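Local structure of SaTIE-TED (Staphylococcus aureus, 6FX6) at residues Thr61-Asn64 against Leu65-Phe69; Asn161-Ser164 against Asn165-Gly168; Ala177-Gly181 against Asn182-Val186. The protein is of unknown function but, as the thioester domain of a wall-anchored surface protein, probably serves in covalent attachment to host surfaces. All coordinates share one frame; numbering follows the deposited sequence. Where two conformers were deposited one is given.

In the fold
Contact 1 lies on the opposite side of the chain's centre from contacts 2 and 3, whose centres are about 31 and 39 Å from its own. It is a surface turn and polar in character: one carbonyl gathers the donors of a threonine. Contact 2 is partly buried, a short 3-10 turn with apolar side chains beneath it. Contact 3 is a hairpin at the surface, ruled by paired backbone bonds, with one apolar face packed on neighbouring strands. These two touch each other in the same C-terminal lobe: Asn161 OD1 and Asn182 ND2 are 2.8 Å apart, probably hydrogen-bonded, and Val166 CG1 packs on Ile179 CD1 at 3.5 Å.

Contact 1. Residues Thr61-Asn64 against Leu65-Phe69; sequences TGAN and LDTLF
The amide of Asn64 and the carboxylate of Asp66 meet nearly square, their planes 82° apart, with the outer end of the amide reaching over one face of the carboxylate carbon, toward its oxygen side. Asn64 CB stands over the same face, 3.5 Å from Asp66 OD1. A second flat group follows further on: one face of the Phe69 ring is covered by Leu68, whose CG stands 3.7 Å above the ring plane, over its centre. The backbone turns about the carbonyl of Asn64, which takes two bonds from Thr67. Thr67 OG1 approaches Asn64 O at 2.9 Å, nearly in line with the C=O bond (166°). Thr67 N gives a nearly straight bond to the same Asn64 O at 3.1 Å, arriving from above the carbonyl plane. With OG1 between the backbone N and the carbonyl carbon of Thr67, chi1 (62°) sets it toward Asn64 O, and the bond directs the hydroxyl. This is a beta turn, Asn64 to Thr67, at the end of strand 59-64, and it runs on as a single helical turn: Leu65 O accepts from Leu68 N at 3.1 Å and from Phe69 N at 3.3 Å. In the thioester domain it leads from strand 59-64, which lies between strands 5-13 and 210-213, into helix 72-87. Ala63 CB comes to 4.1 Å from Thr67 OG1 and flanks the hydroxyl. Leu65 points away from the strand and packs on Pro209 and Arg75, while Thr67 and Leu68 rest on Val211. Phe69 reaches Leu74 and Leu78 of helix 72-87, and its carbonyl oxygen is bonded by Arg75 NH1.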
loop_
_atom_site.group_PDB
_atom_site.type_symbol
_atom_site.label_atom_id
_atom_site.label_comp_id
_atom_site.label_asym_id
_atom_site.label_seq_id
_atom_site.Cartn_x
_atom_site.Cartn_y
_atom_site.Cartn_z
ATOM N N THR A 61 1.645 1.331 22.375
ATOM C CA THR A 61 2.702 2.288 22.071
ATOM C C THR A 61 3.113 2.104 20.611
ATOM O O THR A 61 3.466 0.995 20.198
ATOM C CB THR A 61 3.919 2.137 23.010
ATOM O OG1 THR A 61 4.778 1.084 22.555
ATOM C CG2 THR A 61 3.467 1.850 24.443
ATOM N N GLY A 62 3.058 3.195 19.848
ATOM C CA GLY A 62 3.433 3.194 18.439
ATOM C C GLY A 62 4.928 3.351 18.243
ATOM O O GLY A 62 5.530 4.294 18.757
ATOM N N ALA A 63 5.526 2.416 17.510
ATOM C CA ALA A 63 6.924 2.501 17.085
ATOM C C ALA A 63 6.984 2.184 15.597
ATOM O O ALA A 63 6.050 1.602 15.065
ATOM C CB ALA A 63 7.773 1.519 17.875
ATOM N N ASN A 64 8.078 2.552 14.932
ATOM C CA ASN A 64 8.219 2.309 13.493
ATOM C C ASN A 64 8.227 0.806 13.192
ATOM O O ASN A 64 8.761 0.011 13.966
ATOM C CB ASN A 64 9.491 2.969 12.946
ATOM C CG ASN A 64 9.507 3.035 11.428
ATOM O OD1 ASN A 64 10.389 2.477 10.783
ATOM N ND2 ASN A 64 8.520 3.710 10.854
ATOM N N LEU A 65 7.632 0.429 12.062
ATOM C CA LEU A 65 7.500 -0.981 11.660
ATOM C C LEU A 65 8.815 -1.777 11.636
ATOM O O LEU A 65 8.808 -2.983 11.882
ATOM C CB LEU A 65 6.825 -1.077 10.283
ATOM C CG LEU A 65 6.474 -2.475 9.759
ATOM C CD1 LEU A 65 5.461 -3.163 10.667
ATOM C CD2 LEU A 65 5.947 -2.385 8.336
ATOM N N ASP A 66 9.927 -1.112 11.332
ATOM C CA ASP A 66 11.243 -1.776 11.299
ATOM C C ASP A 66 11.742 -2.374 12.630
ATOM O O ASP A 66 12.648 -3.208 12.612
ATOM C CB ASP A 66 12.322 -0.864 10.674
ATOM C CG ASP A 66 12.544 0.438 11.446
ATOM O OD1 ASP A 66 12.010 0.601 12.567
ATOM O OD2 ASP A 66 13.257 1.317 10.909
ATOM N N THR A 67 11.158 -1.966 13.761
ATOM C CA THR A 67 11.471 -2.583 15.063
ATOM C C THR A 67 11.039 -4.055 15.128
ATOM O O THR A 67 11.658 -4.849 15.837
ATOM C CB THR A 67 10.829 -1.832 16.254
ATOM O OG1 THR A 67 9.402 -1.868 16.144
ATOM C CG2 THR A 67 11.306 -0.385 16.318
ATOM N N LEU A 68 9.985 -4.408 14.392
ATOM C CA LEU A 68 9.495 -5.784 14.330
ATOM C C LEU A 68 10.122 -6.578 13.178
ATOM O O LEU A 68 10.542 -7.720 13.378
ATOM C CB LEU A 68 7.971 -5.789 14.202
ATOM C CG LEU A 68 7.241 -7.137 14.228
ATOM C CD1 LEU A 68 7.574 -7.949 15.473
ATOM C CD2 LEU A 68 5.746 -6.892 14.129
ATOM N N PHE A 69 10.172 -5.981 11.985
ATOM C CA PHE A 69 10.691 -6.647 10.780
ATOM C C PHE A 69 11.899 -5.923 10.202
ATOM O O PHE A 69 11.786 -4.785 9.753
ATOM C CB PHE A 69 9.603 -6.737 9.709
ATOM C CG PHE A 69 8.370 -7.458 10.166
ATOM C CD1 PHE A 69 8.424 -8.814 10.492
ATOM C CD2 PHE A 69 7.151 -6.789 10.281
ATOM C CE1 PHE A 69 7.289 -9.486 10.925
ATOM C CE2 PHE A 69 6.014 -7.457 10.710
ATOM C CZ PHE A 69 6.081 -8.806 11.032
#

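Contact 2. Residues Asn161-Ser164 against Asn165-Gly168; sequences NTLS and NVKG
Asn165 folds its side chain back over the carbonyl of Thr162. Its CB lies 3.6 Å from Thr162 O, and CG follows at 3.9 Å. With CG anti to the carbonyl carbon and beside the backbone N (chi1 -58°), the amide tip swings round to the same oxygen, where ND2 makes a weak, bent bond of 3.3 Å to Thr162 O (143° at the hydrogen). The backbone N of Asn165 makes the firmer bond to Thr162 O, at 3.2 Å, coming from above the carbonyl plane; main chain and side chain thus grip one acceptor. One residue on, the step is repeated: Val166 N bonds Leu163 O at 3.2 Å, and two such i-to-i+3 bonds in a row mark a short 3-10 turn. Val166 CG2 lies over Leu163 O at 3.4 Å and faces Leu163 CD2 at 4.4 Å. Thr162 OG1 is tied to Asp158. The turn lies in the loop between strands 154-157 and 168-170: Leu163 and Val166 both pack on Ile179 of strand 175-180 and on Leu200 of strand 195-201, and Lys167 and Gly168 form a classic beta bulge opposite Asp201.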
loop_
_atom_site.group_PDB
_atom_site.type_symbol
_atom_site.label_atom_id
_atom_site.label_comp_id
_atom_site.label_asym_id
_atom_site.label_seq_id
_atom_site.Cartn_x
_atom_site.Cartn_y
_atom_site.Cartn_z
ATOM N N ASN A 161 3.027 1.442 -21.085
ATOM C CA ASN A 161 1.574 1.408 -20.850
ATOM C C ASN A 161 1.240 1.394 -19.338
ATOM O O ASN A 161 0.489 0.536 -18.855
ATOM C CB ASN A 161 0.949 0.212 -21.618
ATOM C CG ASN A 161 -0.581 0.214 -21.616
ATOM O OD1 ASN A 161 -1.226 1.266 -21.639
ATOM N ND2 ASN A 161 -1.165 -0.980 -21.593
ATOM N N THR A 162 1.812 2.346 -18.600
ATOM C CA THR A 162 1.623 2.434 -17.142
ATOM C C THR A 162 0.944 3.711 -16.639
ATOM O O THR A 162 0.645 3.800 -15.450
ATOM C CB THR A 162 2.969 2.330 -16.384
ATOM O OG1 THR A 162 3.789 3.458 -16.706
ATOM C CG2 THR A 162 3.703 1.035 -16.728
ATOM N N LEU A 163 0.681 4.688 -17.505
ATOM C CA LEU A 163 0.243 6.006 -17.022
ATOM C C LEU A 163 -1.178 6.046 -16.449
ATOM O O LEU A 163 -1.476 6.930 -15.650
ATOM C CB LEU A 163 0.443 7.087 -18.092
ATOM C CG LEU A 163 1.884 7.277 -18.592
ATOM C CD1 LEU A 163 2.007 8.561 -19.399
ATOM C CD2 LEU A 163 2.904 7.279 -17.454
ATOM N N SER A 164 -2.023 5.073 -16.808
ATOM C CA SER A 164 -3.365 4.936 -16.205
ATOM C C SER A 164 -3.379 4.601 -14.696
ATOM O O SER A 164 -4.406 4.785 -14.052
ATOM C CB SER A 164 -4.199 3.888 -16.958
ATOM O OG SER A 164 -3.798 2.571 -16.627
ATOM N N ASN A 165 -2.263 4.103 -14.155
ATOM C CA ASN A 165 -2.112 3.843 -12.705
ATOM C C ASN A 165 -1.645 5.065 -11.876
ATOM O O ASN A 165 -1.551 4.975 -10.647
ATOM C CB ASN A 165 -1.108 2.705 -12.475
ATOM C CG ASN A 165 -1.508 1.413 -13.169
ATOM O OD1 ASN A 165 -2.476 0.763 -12.781
ATOM N ND2 ASN A 165 -0.744 1.027 -14.192
ATOM N N VAL A 166 -1.349 6.187 -12.536
ATOM C CA VAL A 166 -0.822 7.384 -11.866
ATOM C C VAL A 166 -1.930 8.106 -11.088
ATOM O O VAL A 166 -2.960 8.487 -11.661
ATOM C CB VAL A 166 -0.168 8.353 -12.883
ATOM C CG1 VAL A 166 0.237 9.671 -12.218
ATOM C CG2 VAL A 166 1.034 7.682 -13.534
ATOM N N LYS A 167 -1.705 8.283 -9.788
ATOM C CA LYS A 167 -2.680 8.928 -8.893
ATOM C C LYS A 167 -2.302 10.351 -8.506
ATOM O O LYS A 167 -3.123 11.070 -7.937
ATOM C CB LYS A 167 -2.854 8.094 -7.620
ATOM C CG LYS A 167 -3.320 6.660 -7.849
ATOM C CD LYS A 167 -4.687 6.577 -8.522
ATOM C CE LYS A 167 -5.141 5.133 -8.670
ATOM N NZ LYS A 167 -6.372 5.016 -9.498
ATOM N N GLY A 168 -1.072 10.767 -8.801
ATOM C CA GLY A 168 -0.637 12.122 -8.480
ATOM C C GLY A 168 0.597 12.504 -9.261
ATOM O O GLY A 168 1.363 11.634 -9.685
#

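Contact 3. Residues Ala177-Gly181 against Asn182-Val186; sequences AKIEG and NKLIV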
loop_
_atom_site.group_PDB
_atom_site.type_symbol
_atom_site.label_atom_id
_atom_site.label_comp_id
_atom_site.label_asym_id
_atom_site.label_seq_id
_atom_site.Cartn_x
_atom_site.Cartn_y
_atom_site.Cartn_z
ATOM N N ALA A 177 2.433 19.760 -16.001
ATOM C CA ALA A 177 2.496 18.372 -16.427
ATOM C C ALA A 177 1.130 17.726 -16.288
ATOM O O ALA A 177 0.574 17.696 -15.191
ATOM C CB ALA A 177 3.521 17.615 -15.602
ATOM N N LYS A 178 0.604 17.214 -17.404
ATOM C CA LYS A 178 -0.676 16.505 -17.441
ATOM C C LYS A 178 -0.517 15.177 -18.181
ATOM O O LYS A 178 0.334 15.046 -19.068
ATOM C CB LYS A 178 -1.745 17.367 -18.131
ATOM C CG LYS A 178 -3.159 16.813 -17.994
ATOM C CD LYS A 178 -4.224 17.698 -18.626
ATOM C CE LYS A 178 -5.581 17.008 -18.553
ATOM N NZ LYS A 178 -6.690 17.850 -19.074
ATOM N N ILE A 179 -1.354 14.207 -17.813
ATOM C CA ILE A 179 -1.422 12.903 -18.474
ATOM C C ILE A 179 -2.672 12.832 -19.379
ATOM O O ILE A 179 -3.759 13.283 -19.007
ATOM C CB ILE A 179 -1.387 11.754 -17.430
ATOM C CG1 ILE A 179 0.023 11.664 -16.824
ATOM C CG2 ILE A 179 -1.774 10.410 -18.049
ATOM C CD1 ILE A 179 0.127 10.856 -15.550
ATOM N N GLU A 180 -2.487 12.277 -20.574
ATOM C CA GLU A 180 -3.579 11.999 -21.504
ATOM C C GLU A 180 -3.289 10.635 -22.148
ATOM O O GLU A 180 -2.420 10.521 -23.014
ATOM C CB GLU A 180 -3.683 13.127 -22.540
ATOM C CG GLU A 180 -5.039 13.245 -23.217
ATOM C CD GLU A 180 -5.153 14.441 -24.161
ATOM O OE1 GLU A 180 -6.223 14.591 -24.792
ATOM O OE2 GLU A 180 -4.189 15.230 -24.286
ATOM N N GLY A 181 -3.988 9.598 -21.685
ATOM C CA GLY A 181 -3.731 8.224 -22.121
ATOM C C GLY A 181 -2.344 7.748 -21.701
ATOM O O GLY A 181 -2.039 7.684 -20.506
ATOM N N ASN A 182 -1.501 7.436 -22.683
ATOM C CA ASN A 182 -0.097 7.079 -22.429
ATOM C C ASN A 182 0.891 8.200 -22.766
ATOM O O ASN A 182 2.089 7.948 -22.897
ATOM C CB ASN A 182 0.256 5.777 -23.167
ATOM C CG ASN A 182 -0.151 4.546 -22.388
ATOM O OD1 ASN A 182 0.029 4.486 -21.169
ATOM N ND2 ASN A 182 -0.696 3.553 -23.085
ATOM N N LYS A 183 0.397 9.436 -22.849
ATOM C CA LYS A 183 1.227 10.592 -23.159
ATOM C C LYS A 183 1.362 11.486 -21.924
ATOM O O LYS A 183 0.374 11.766 -21.242
ATOM C CB LYS A 183 0.621 11.381 -24.322
ATOM C CG LYS A 183 0.264 10.527 -25.529
ATOM C CD LYS A 183 0.295 11.331 -26.821
ATOM C CE LYS A 183 -0.085 10.482 -28.025
ATOM N NZ LYS A 183 0.379 11.089 -29.305
ATOM N N LEU A 184 2.594 11.899 -21.633
ATOM C CA LEU A 184 2.875 12.911 -20.624
ATOM C C LEU A 184 3.042 14.230 -21.366
ATOM O O LEU A 184 3.950 14.357 -22.187
ATOM C CB LEU A 184 4.145 12.565 -19.835
ATOM C CG LEU A 184 4.610 13.597 -18.792
ATOM C CD1 LEU A 184 3.575 13.775 -17.692
ATOM C CD2 LEU A 184 5.964 13.220 -18.200
ATOM N N ILE A 185 2.162 15.190 -21.074
ATOM C CA ILE A 185 2.100 16.480 -21.767
ATOM C C ILE A 185 2.735 17.531 -20.858
ATOM O O ILE A 185 2.251 17.771 -19.758
ATOM C CB ILE A 185 0.633 16.897 -22.073
ATOM C CG1 ILE A 185 -0.170 15.749 -22.712
ATOM C CG2 ILE A 185 0.583 18.144 -22.951
ATOM C CD1 ILE A 185 0.373 15.236 -24.025
ATOM N N VAL A 186 3.799 18.174 -21.334
ATOM C CA VAL A 186 4.644 19.020 -20.493
ATOM C C VAL A 186 4.920 20.373 -21.127
ATOM O O VAL A 186 5.204 20.456 -22.321
ATOM C CB VAL A 186 6.001 18.340 -20.232
ATOM C CG1 VAL A 186 6.874 19.203 -19.336
ATOM C CG2 VAL A 186 5.796 16.967 -19.612
#
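A beta hairpin joins strands 175-180 and 183-188, reversing at a type II' turn from Glu180 to Lys183. Lys178 and Ile185 form a hydrogen-bonded pair: Lys178 N donates to Ile185 O at 2.9 Å, and Ile185 N returns a bond to Lys178 O at 2.7 Å. Glu180 and Lys183 are the second such pair, closing the turn. Glu180 N meets Lys183 O at 3.0 Å, and Lys183 N reaches Glu180 O, also at 3.0 Å. Between them, Ile179 and Leu184 are a non-hydrogen-bonded pair, and Ile179 CA makes a CA-H...O contact with Lys183 O at 3.5 Å. On the face of Ala177, Ile179, Leu184 and Val186, the CD1 branch of Leu184 leans across the hairpin to Ile179 CG1 (4.2 Å) and Ala177 CB (4.4 Å). Leu184 CG, anti to the backbone N (chi1 176°), carries that branch toward strand 175-180. This face packs against strands 168-170 and 195-201. On the other face, Ile185 CB rides over Lys178 O at 3.5 Å, with Lys183 and Ile185 also touching Val155 of strand 154-157. Gly181, with phi at 65°, followed by Asn182 makes the Gly-Asn pair familiar from tight two-residue hairpins with type II' turns.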